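DNA translocase coupling protein (Clostridium perfringens, PDB 6O1W) probably binds ATP and DNA and, as an FtsK/SpoIIIE-type coupling protein, is thought to drive transfer of plasmid DNA in conjugation. Local coordinates at residues R326-F329 / D334-Q337; K190-L195 / V254-Y259. All coordinates share one frame; numbering follows the deposited sequence.

Contact 1 (R326-F329 / D334-Q337). With BGC (beta-D-glucopyranose), chain C.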
ATOM      1  N   ARG A 326      -2.734   7.870  -4.583  1.00 30.45           N
ATOM      2  CA  ARG A 326      -2.157   8.369  -3.332  1.00 29.61           C
ATOM      3  C   ARG A 326      -2.404   7.336  -2.224  1.00 33.73           C
ATOM      4  O   ARG A 326      -3.535   6.901  -2.008  1.00 33.87           O
ATOM      5  CB  ARG A 326      -2.734   9.738  -2.979  1.00 28.50           C
ATOM      6  CG  ARG A 326      -2.050  10.415  -1.794  1.00 30.64           C
ATOM      7  CD  ARG A 326      -0.582  10.693  -2.055  1.00 26.75           C
ATOM      8  NE  ARG A 326      -0.337  11.611  -3.176  1.00 30.82           N
ATOM      9  CZ  ARG A 326      -0.559  12.925  -3.153  1.00 46.32           C
ATOM     10  NH1 ARG A 326      -1.087  13.499  -2.079  1.00 29.96           N
ATOM     11  NH2 ARG A 326      -0.247  13.676  -4.200  1.00 37.22           N
ATOM     12  N   PHE A 327      -1.343   6.899  -1.561  1.00 29.47           N
ATOM     13  CA  PHE A 327      -1.482   5.846  -0.556  1.00 28.65           C
ATOM     14  C   PHE A 327      -0.715   6.146   0.685  1.00 30.26           C
ATOM     15  O   PHE A 327       0.144   7.026   0.677  1.00 28.14           O
ATOM     16  CB  PHE A 327      -0.895   4.525  -1.153  1.00 30.00           C
ATOM     17  CG  PHE A 327      -1.779   3.806  -2.131  1.00 31.09           C
ATOM     18  CD1 PHE A 327      -1.812   4.178  -3.465  1.00 35.52           C
ATOM     19  CD2 PHE A 327      -2.614   2.779  -1.709  1.00 33.39           C
ATOM     20  CE1 PHE A 327      -2.688   3.552  -4.354  1.00 37.47           C
ATOM     21  CE2 PHE A 327      -3.469   2.132  -2.603  1.00 36.18           C
ATOM     22  CZ  PHE A 327      -3.517   2.534  -3.913  1.00 35.49           C
ATOM     23  N   LEU A 328      -0.972   5.334   1.729  1.00 27.92           N
ATOM     24  CA  LEU A 328      -0.174   5.228   2.946  1.00 27.34           C
ATOM     25  C   LEU A 328       0.704   3.964   2.870  1.00 28.13           C
ATOM     26  O   LEU A 328       0.255   2.887   2.471  1.00 26.01           O
ATOM     27  CB  LEU A 328      -1.026   5.174   4.215  1.00 27.62           C
ATOM     28  CG  LEU A 328      -1.855   6.442   4.504  1.00 31.76           C
ATOM     29  CD1 LEU A 328      -2.750   6.211   5.651  1.00 30.44           C
ATOM     30  CD2 LEU A 328      -0.960   7.633   4.783  1.00 34.36           C
ATOM     31  N   PHE A 329       1.941   4.104   3.284  1.00 27.15           N
ATOM     32  CA  PHE A 329       2.916   3.023   3.375  1.00 26.13           C
ATOM     33  C   PHE A 329       3.230   2.845   4.857  1.00 32.58           C
ATOM     34  O   PHE A 329       3.629   3.796   5.525  1.00 31.86           O
ATOM     35  CB  PHE A 329       4.215   3.383   2.627  1.00 26.11           C
ATOM     36  CG  PHE A 329       5.292   2.316   2.682  1.00 27.63           C
ATOM     37  CD1 PHE A 329       5.303   1.265   1.774  1.00 29.87           C
ATOM     38  CD2 PHE A 329       6.325   2.389   3.621  1.00 30.37           C
ATOM     39  CE1 PHE A 329       6.314   0.303   1.807  1.00 31.23           C
ATOM     40  CE2 PHE A 329       7.355   1.441   3.630  1.00 32.88           C
ATOM     41  CZ  PHE A 329       7.332   0.391   2.739  1.00 29.92           C
ATOM     42  N   ASP A 334       6.082   3.196  11.615  1.00 39.36           N
ATOM     43  CA  ASP A 334       5.803   4.480  10.922  1.00 39.51           C
ATOM     44  C   ASP A 334       4.880   4.346   9.698  1.00 40.93           C
ATOM     45  O   ASP A 334       4.966   3.364   8.960  1.00 41.11           O
ATOM     46  CB  ASP A 334       7.114   5.204  10.528  1.00 42.33           C
ATOM     47  CG  ASP A 334       6.991   6.703  10.203  1.00 55.84           C
ATOM     48  OD1 ASP A 334       5.991   7.344  10.644  1.00 55.40           O
ATOM     49  OD2 ASP A 334       7.896   7.237   9.530  1.00 63.12           O
ATOM     50  N   THR A 335       4.004   5.336   9.499  1.00 36.12           N
ATOM     51  CA  THR A 335       3.054   5.400   8.379  1.00 35.76           C
ATOM     52  C   THR A 335       3.358   6.654   7.584  1.00 38.40           C
ATOM     53  O   THR A 335       3.254   7.744   8.125  1.00 38.90           O
ATOM     54  CB  THR A 335       1.573   5.386   8.867  1.00 37.10           C
ATOM     55  OG1 THR A 335       1.336   4.245   9.678  1.00 30.65           O
ATOM     56  CG2 THR A 335       0.568   5.381   7.703  1.00 31.80           C
ATOM     57  N   VAL A 336       3.736   6.515   6.316  1.00 34.43           N
ATOM     58  CA  VAL A 336       4.050   7.690   5.489  1.00 33.89           C
ATOM     59  C   VAL A 336       3.138   7.773   4.269  1.00 35.11           C
ATOM     60  O   VAL A 336       2.681   6.746   3.765  1.00 35.04           O
ATOM     61  CB  VAL A 336       5.566   7.814   5.103  1.00 37.36           C
ATOM     62  CG1 VAL A 336       6.476   7.714   6.331  1.00 36.39           C
ATOM     63  CG2 VAL A 336       5.967   6.796   4.047  1.00 37.16           C
ATOM     64  N   GLN A 337       2.914   8.985   3.771  1.00 28.19           N
ATOM     65  CA  GLN A 337       2.109   9.201   2.584  1.00 28.03           C
ATOM     66  C   GLN A 337       3.044   9.137   1.361  1.00 32.58           C
ATOM     67  O   GLN A 337       4.173   9.619   1.417  1.00 33.16           O
ATOM     68  CB  GLN A 337       1.391  10.591   2.691  1.00 29.34           C
ATOM     69  CG  GLN A 337       0.465  10.897   1.531  1.00 36.04           C
ATOM     70  CD  GLN A 337      -0.324  12.196   1.608  1.00 44.16           C
ATOM     71  OE1 GLN A 337      -0.231  13.042   2.516  1.00 33.48           O
ATOM     72  NE2 GLN A 337      -1.130  12.379   0.620  1.00 34.79           N
TER
HETATM   73  C2  BGC C 501      10.684   4.635   4.148  1.00 78.46           C
HETATM   74  C3  BGC C 501      11.268   5.598   3.123  1.00 79.89           C
HETATM   75  C4  BGC C 501      12.618   5.082   2.641  1.00 82.80           C
HETATM   76  C5  BGC C 501      12.389   3.812   1.829  1.00 78.12           C
HETATM   77  C6  BGC C 501      13.611   2.920   1.707  1.00 79.17           C
HETATM   78  C1  BGC C 501      10.970   3.174   3.777  1.00 78.19           C
HETATM   79  O1  BGC C 501      11.936   2.664   4.628  1.00 78.79           O
HETATM   80  O2  BGC C 501       9.282   4.833   4.290  1.00 75.14           O
HETATM   81  O3  BGC C 501      11.404   6.899   3.686  1.00 81.24           O
HETATM   82  O4  BGC C 501      13.286   6.052   1.835  1.00 85.02           O
HETATM   83  O5  BGC C 501      11.309   3.029   2.381  1.00 79.01           O
HETATM   84  O6  BGC C 501      13.915   2.187   2.891  1.00 75.56           O

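Contact 2 (K190-L195 / V254-Y259). With BGC (beta-D-glucopyranose), chain E.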
ATOM      1  N   LYS A 190      -3.666 -27.097  -5.006  1.00 29.33           N
ATOM      2  CA  LYS A 190      -2.454 -27.696  -5.578  1.00 29.45           C
ATOM      3  C   LYS A 190      -1.279 -26.698  -5.529  1.00 32.22           C
ATOM      4  O   LYS A 190      -0.161 -27.090  -5.254  1.00 32.01           O
ATOM      5  CB  LYS A 190      -2.676 -28.158  -7.041  1.00 31.64           C
ATOM      6  CG  LYS A 190      -3.684 -29.303  -7.190  1.00 48.00           C
ATOM      7  CD  LYS A 190      -3.801 -29.738  -8.651  1.00 53.82           C
ATOM      8  CE  LYS A 190      -5.139 -30.364  -8.989  1.00 68.14           C
ATOM      9  NZ  LYS A 190      -5.333 -31.689  -8.347  1.00 82.66           N
ATOM     10  N   LEU A 191      -1.528 -25.424  -5.822  1.00 29.79           N
ATOM     11  CA  LEU A 191      -0.470 -24.408  -5.825  1.00 28.87           C
ATOM     12  C   LEU A 191       0.102 -24.183  -4.447  1.00 31.10           C
ATOM     13  O   LEU A 191       1.315 -24.217  -4.297  1.00 30.05           O
ATOM     14  CB  LEU A 191      -0.955 -23.057  -6.396  1.00 28.69           C
ATOM     15  CG  LEU A 191       0.032 -21.861  -6.204  1.00 32.44           C
ATOM     16  CD1 LEU A 191       1.319 -22.089  -6.994  1.00 31.21           C
ATOM     17  CD2 LEU A 191      -0.638 -20.499  -6.552  1.00 32.59           C
ATOM     18  N   PHE A 192      -0.756 -23.949  -3.455  1.00 28.35           N
ATOM     19  CA  PHE A 192      -0.301 -23.631  -2.097  1.00 29.31           C
ATOM     20  C   PHE A 192       0.342 -24.822  -1.370  1.00 31.32           C
ATOM     21  O   PHE A 192       1.228 -24.606  -0.543  1.00 28.44           O
ATOM     22  CB  PHE A 192      -1.412 -22.974  -1.264  1.00 30.09           C
ATOM     23  CG  PHE A 192      -1.544 -21.521  -1.656  1.00 31.90           C
ATOM     24  CD1 PHE A 192      -0.586 -20.585  -1.259  1.00 35.49           C
ATOM     25  CD2 PHE A 192      -2.599 -21.092  -2.453  1.00 34.40           C
ATOM     26  CE1 PHE A 192      -0.704 -19.241  -1.623  1.00 37.18           C
ATOM     27  CE2 PHE A 192      -2.702 -19.743  -2.847  1.00 38.55           C
ATOM     28  CZ  PHE A 192      -1.746 -18.831  -2.444  1.00 36.96           C
ATOM     29  N   LYS A 193      -0.087 -26.046  -1.685  1.00 28.19           N
ATOM     30  CA  LYS A 193       0.538 -27.255  -1.142  1.00 28.79           C
ATOM     31  C   LYS A 193       1.953 -27.393  -1.780  1.00 32.88           C
ATOM     32  O   LYS A 193       2.908 -27.674  -1.082  1.00 33.92           O
ATOM     33  CB  LYS A 193      -0.347 -28.490  -1.407  1.00 31.30           C
ATOM     34  CG  LYS A 193       0.281 -29.828  -1.003  1.00 42.01           C
ATOM     35  CD  LYS A 193       0.580 -29.883   0.476  1.00 48.17           C
ATOM     36  CE  LYS A 193       0.829 -31.303   0.912  1.00 56.31           C
ATOM     37  NZ  LYS A 193       1.990 -31.406   1.837  1.00 56.10           N
ATOM     38  N   TYR A 194       2.091 -27.092  -3.068  1.00 28.49           N
ATOM     39  CA  TYR A 194       3.389 -27.086  -3.731  1.00 27.59           C
ATOM     40  C   TYR A 194       4.349 -26.037  -3.099  1.00 33.05           C
ATOM     41  O   TYR A 194       5.518 -26.351  -2.854  1.00 33.44           O
ATOM     42  CB  TYR A 194       3.224 -26.801  -5.237  1.00 28.64           C
ATOM     43  CG  TYR A 194       4.533 -26.396  -5.884  1.00 31.82           C
ATOM     44  CD1 TYR A 194       5.549 -27.331  -6.099  1.00 34.36           C
ATOM     45  CD2 TYR A 194       4.786 -25.071  -6.217  1.00 32.79           C
ATOM     46  CE1 TYR A 194       6.773 -26.954  -6.657  1.00 35.98           C
ATOM     47  CE2 TYR A 194       5.999 -24.685  -6.788  1.00 33.78           C
ATOM     48  CZ  TYR A 194       7.001 -25.621  -6.973  1.00 43.54           C
ATOM     49  OH  TYR A 194       8.213 -25.228  -7.481  1.00 46.61           O
ATOM     50  N   LEU A 195       3.874 -24.780  -2.910  1.00 28.78           N
ATOM     51  CA  LEU A 195       4.669 -23.673  -2.368  1.00 28.09           C
ATOM     52  C   LEU A 195       5.118 -23.933  -0.941  1.00 32.17           C
ATOM     53  O   LEU A 195       6.250 -23.612  -0.598  1.00 32.32           O
ATOM     54  CB  LEU A 195       3.889 -22.355  -2.443  1.00 28.15           C
ATOM     55  CG  LEU A 195       3.577 -21.762  -3.813  1.00 32.17           C
ATOM     56  CD1 LEU A 195       2.557 -20.626  -3.671  1.00 32.32           C
ATOM     57  CD2 LEU A 195       4.855 -21.271  -4.519  1.00 31.96           C
ATOM     58  N   VAL A 254      -9.937 -23.762   4.308  1.00 35.22           N
ATOM     59  CA  VAL A 254      -9.274 -23.917   5.610  1.00 35.10           C
ATOM     60  C   VAL A 254      -7.874 -24.490   5.361  1.00 37.01           C
ATOM     61  O   VAL A 254      -6.914 -23.978   5.915  1.00 37.52           O
ATOM     62  CB  VAL A 254     -10.109 -24.776   6.612  1.00 39.38           C
ATOM     63  CG1 VAL A 254      -9.294 -25.175   7.849  1.00 38.85           C
ATOM     64  CG2 VAL A 254     -11.383 -24.044   7.026  1.00 39.28           C
ATOM     65  N   ARG A 255      -7.762 -25.514   4.504  1.00 32.80           N
ATOM     66  CA  ARG A 255      -6.493 -26.163   4.156  1.00 33.51           C
ATOM     67  C   ARG A 255      -5.568 -25.150   3.478  1.00 36.93           C
ATOM     68  O   ARG A 255      -4.432 -25.013   3.903  1.00 37.22           O
ATOM     69  CB  ARG A 255      -6.767 -27.369   3.249  1.00 36.60           C
ATOM     70  CG  ARG A 255      -5.897 -28.593   3.514  1.00 49.72           C
ATOM     71  CD  ARG A 255      -6.659 -29.896   3.282  1.00 48.22           C
ATOM     72  NE  ARG A 255      -7.241 -29.984   1.941  1.00 49.48           N
ATOM     73  CZ  ARG A 255      -8.490 -30.359   1.678  1.00 52.98           C
ATOM     74  NH1 ARG A 255      -9.304 -30.719   2.659  1.00 39.23           N
ATOM     75  NH2 ARG A 255      -8.932 -30.381   0.428  1.00 44.40           N
ATOM     76  N   ILE A 256      -6.089 -24.367   2.506  1.00 32.89           N
ATOM     77  CA  ILE A 256      -5.354 -23.298   1.812  1.00 32.72           C
ATOM     78  C   ILE A 256      -4.873 -22.210   2.793  1.00 37.54           C
ATOM     79  O   ILE A 256      -3.746 -21.714   2.634  1.00 36.88           O
ATOM     80  CB  ILE A 256      -6.185 -22.693   0.656  1.00 34.73           C
ATOM     81  CG1 ILE A 256      -6.365 -23.725  -0.467  1.00 33.76           C
ATOM     82  CG2 ILE A 256      -5.536 -21.377   0.125  1.00 35.47           C
ATOM     83  CD1 ILE A 256      -7.521 -23.404  -1.490  1.00 35.06           C
ATOM     84  N   GLU A 257      -5.748 -21.799   3.760  1.00 32.94           N
ATOM     85  CA  GLU A 257      -5.401 -20.785   4.773  1.00 32.83           C
ATOM     86  C   GLU A 257      -4.225 -21.298   5.643  1.00 36.76           C
ATOM     87  O   GLU A 257      -3.317 -20.521   5.968  1.00 36.04           O
ATOM     88  CB  GLU A 257      -6.622 -20.427   5.634  1.00 34.74           C
ATOM     89  CG  GLU A 257      -6.301 -19.620   6.886  1.00 49.45           C
ATOM     90  CD  GLU A 257      -7.466 -19.273   7.794  1.00 72.28           C
ATOM     91  OE1 GLU A 257      -8.462 -20.035   7.825  1.00 69.88           O
ATOM     92  OE2 GLU A 257      -7.371 -18.240   8.494  1.00 57.67           O
ATOM     93  N   GLY A 258      -4.249 -22.601   5.969  1.00 32.09           N
ATOM     94  CA  GLY A 258      -3.197 -23.266   6.721  1.00 31.75           C
ATOM     95  C   GLY A 258      -1.889 -23.203   5.948  1.00 36.36           C
ATOM     96  O   GLY A 258      -0.829 -22.937   6.542  1.00 36.37           O
ATOM     97  N   TYR A 259      -1.965 -23.363   4.598  1.00 30.32           N
ATOM     98  CA  TYR A 259      -0.777 -23.279   3.749  1.00 30.92           C
ATOM     99  C   TYR A 259      -0.251 -21.843   3.619  1.00 37.69           C
ATOM    100  O   TYR A 259       0.958 -21.641   3.671  1.00 38.34           O
ATOM    101  CB  TYR A 259      -0.993 -23.893   2.361  1.00 31.47           C
ATOM    102  CG  TYR A 259      -1.451 -25.337   2.311  1.00 31.93           C
ATOM    103  CD1 TYR A 259      -0.967 -26.278   3.220  1.00 33.93           C
ATOM    104  CD2 TYR A 259      -2.262 -25.791   1.277  1.00 31.65           C
ATOM    105  CE1 TYR A 259      -1.325 -27.623   3.128  1.00 33.12           C
ATOM    106  CE2 TYR A 259      -2.637 -27.126   1.185  1.00 32.42           C
ATOM    107  CZ  TYR A 259      -2.172 -28.039   2.114  1.00 36.33           C
ATOM    108  OH  TYR A 259      -2.549 -29.356   2.006  1.00 38.70           O
TER
HETATM  109  C2  BGC E 503       5.356 -26.563 -10.654  1.00 83.54           C
HETATM  110  C3  BGC E 503       4.767 -27.922 -10.296  1.00 83.98           C
HETATM  111  C4  BGC E 503       3.598 -27.745  -9.334  1.00 80.86           C
HETATM  112  C5  BGC E 503       2.570 -26.784  -9.927  1.00 80.35           C
HETATM  113  C6  BGC E 503       1.451 -26.454  -8.969  1.00 76.18           C
HETATM  114  C1  BGC E 503       4.257 -25.673 -11.229  1.00 84.57           C
HETATM  115  O1  BGC E 503       4.776 -24.429 -11.561  1.00 85.80           O
HETATM  116  O2  BGC E 503       6.415 -26.717 -11.592  1.00 84.07           O
HETATM  117  O3  BGC E 503       5.769 -28.754  -9.725  1.00 83.92           O
HETATM  118  O4  BGC E 503       2.970 -28.993  -9.065  1.00 80.64           O
HETATM  119  O5  BGC E 503       3.205 -25.540 -10.273  1.00 81.87           O
HETATM  120  O6  BGC E 503       0.552 -25.516  -9.543  1.00 74.72           O

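Contact 1 (R326-F329 / D334-Q337)
F329 and V336 face each other as the hydrogen-bonded pair of an antiparallel hairpin, whose segments 326-329 and 334-337 run at 163° to one another. F329 N donates to V336 O at 2.8 Å, and V336 N returns a bond to F329 O, with 165° at the hydrogen. On their side of the sheet, F329 CB lies 4.1 Å from V336 CG2. With CG anti to the backbone N (chi1 179°), the phenyl ring of F329 swings away from the partner strand and reaches a bound glucose, CD2 being 3.9 Å from its O2. V336 CG2 approaches that same O2, and I122 of strand 121-125 touches both side chains.

L328 and Q337, the adjoining non-hydrogen-bonded pair, project from the other face. There L328 CB meets T335 CG2 at 3.8 Å, the two side chains passing at a slant, while T335 OG1 is hydrogen-bonded to N314. R326 bends at chi2 and chi3, laying its CD 3.7 Å from Q337 CG; its NE bonds to Q339 and its NH2 to the carbonyl of P95. The N and O of F329 and V336 are thus satisfied by two nearly straight bonds, and the sugar meets the hairpin through van der Waals contact with F329 and V336.

Contact 2 (K190-L195 / V254-Y259)
K193 lies against the ring of Y259 in a CH-pi contact. Its CA stands 4.1 Å from the ring centroid and 19° off the ring normal, so the helix backbone itself covers that face. The K193 side chain carries the cover outward: CB is 3.7 Å from Y259 CE2, and CD reaches Y259 OH at 3.5 Å. K193 turns its CG away from its own backbone N (chi1 174°) and bends at chi2, so that the methylenes run obliquely across the tyrosine toward its hydroxyl end, while NZ forms a salt bridge with D197 one turn on. The opposite face of the ring rests over R255 O of its own helix, which places the tyrosine between the two backbones.

Apolar contacts make up the inner side. F192 CB meets Y259 CB at 3.8 Å, where the helices come nearest by their CA atoms. About one turn earlier on the second helix, I256 CG2 touches F192 CD2 at 3.9 Å, the two side chains crossing at about a right angle.

A salt bridge runs from R255 NH2 to E189, just before segment 190-195, and links the two helices. Y194 turns to another side, where one ring face carries a glucose that Y161 and Q180 hydrogen-bond.

The segment axes approach to 9.2 Å at an angle of 30°, a near-parallel packing of helices 185-209 and 247-266. F192 continues inward to I233 of strand 229-233 and to L263 of helix 247-266, and L191 and L195 pack against strand 159-163, L195 also against strand 229-233.

How the contacts relate
Both contacts belong to one mixed sheet and its covering helices, but they do not touch: their centres are 31 Å apart and their nearest atoms about 21 Å. Contact 1 is largely buried, about 7 Å from the chain centre, and joins neighbouring strands within the sheet; contact 2, about 25 Å out and partly buried, joins two helices packed against strands 159-163 and 229-233. Backbone hydrogen bonds hold the first, whereas side-chain packing holds the second. Each includes residues of a different glucose pocket. Contact 1 alone nears the nucleotide site: the F327 side chain is about 4 Å from G141 and from the A340 side chain, positions that bind ATP in another structure of this protein, though no nucleotide is bound here.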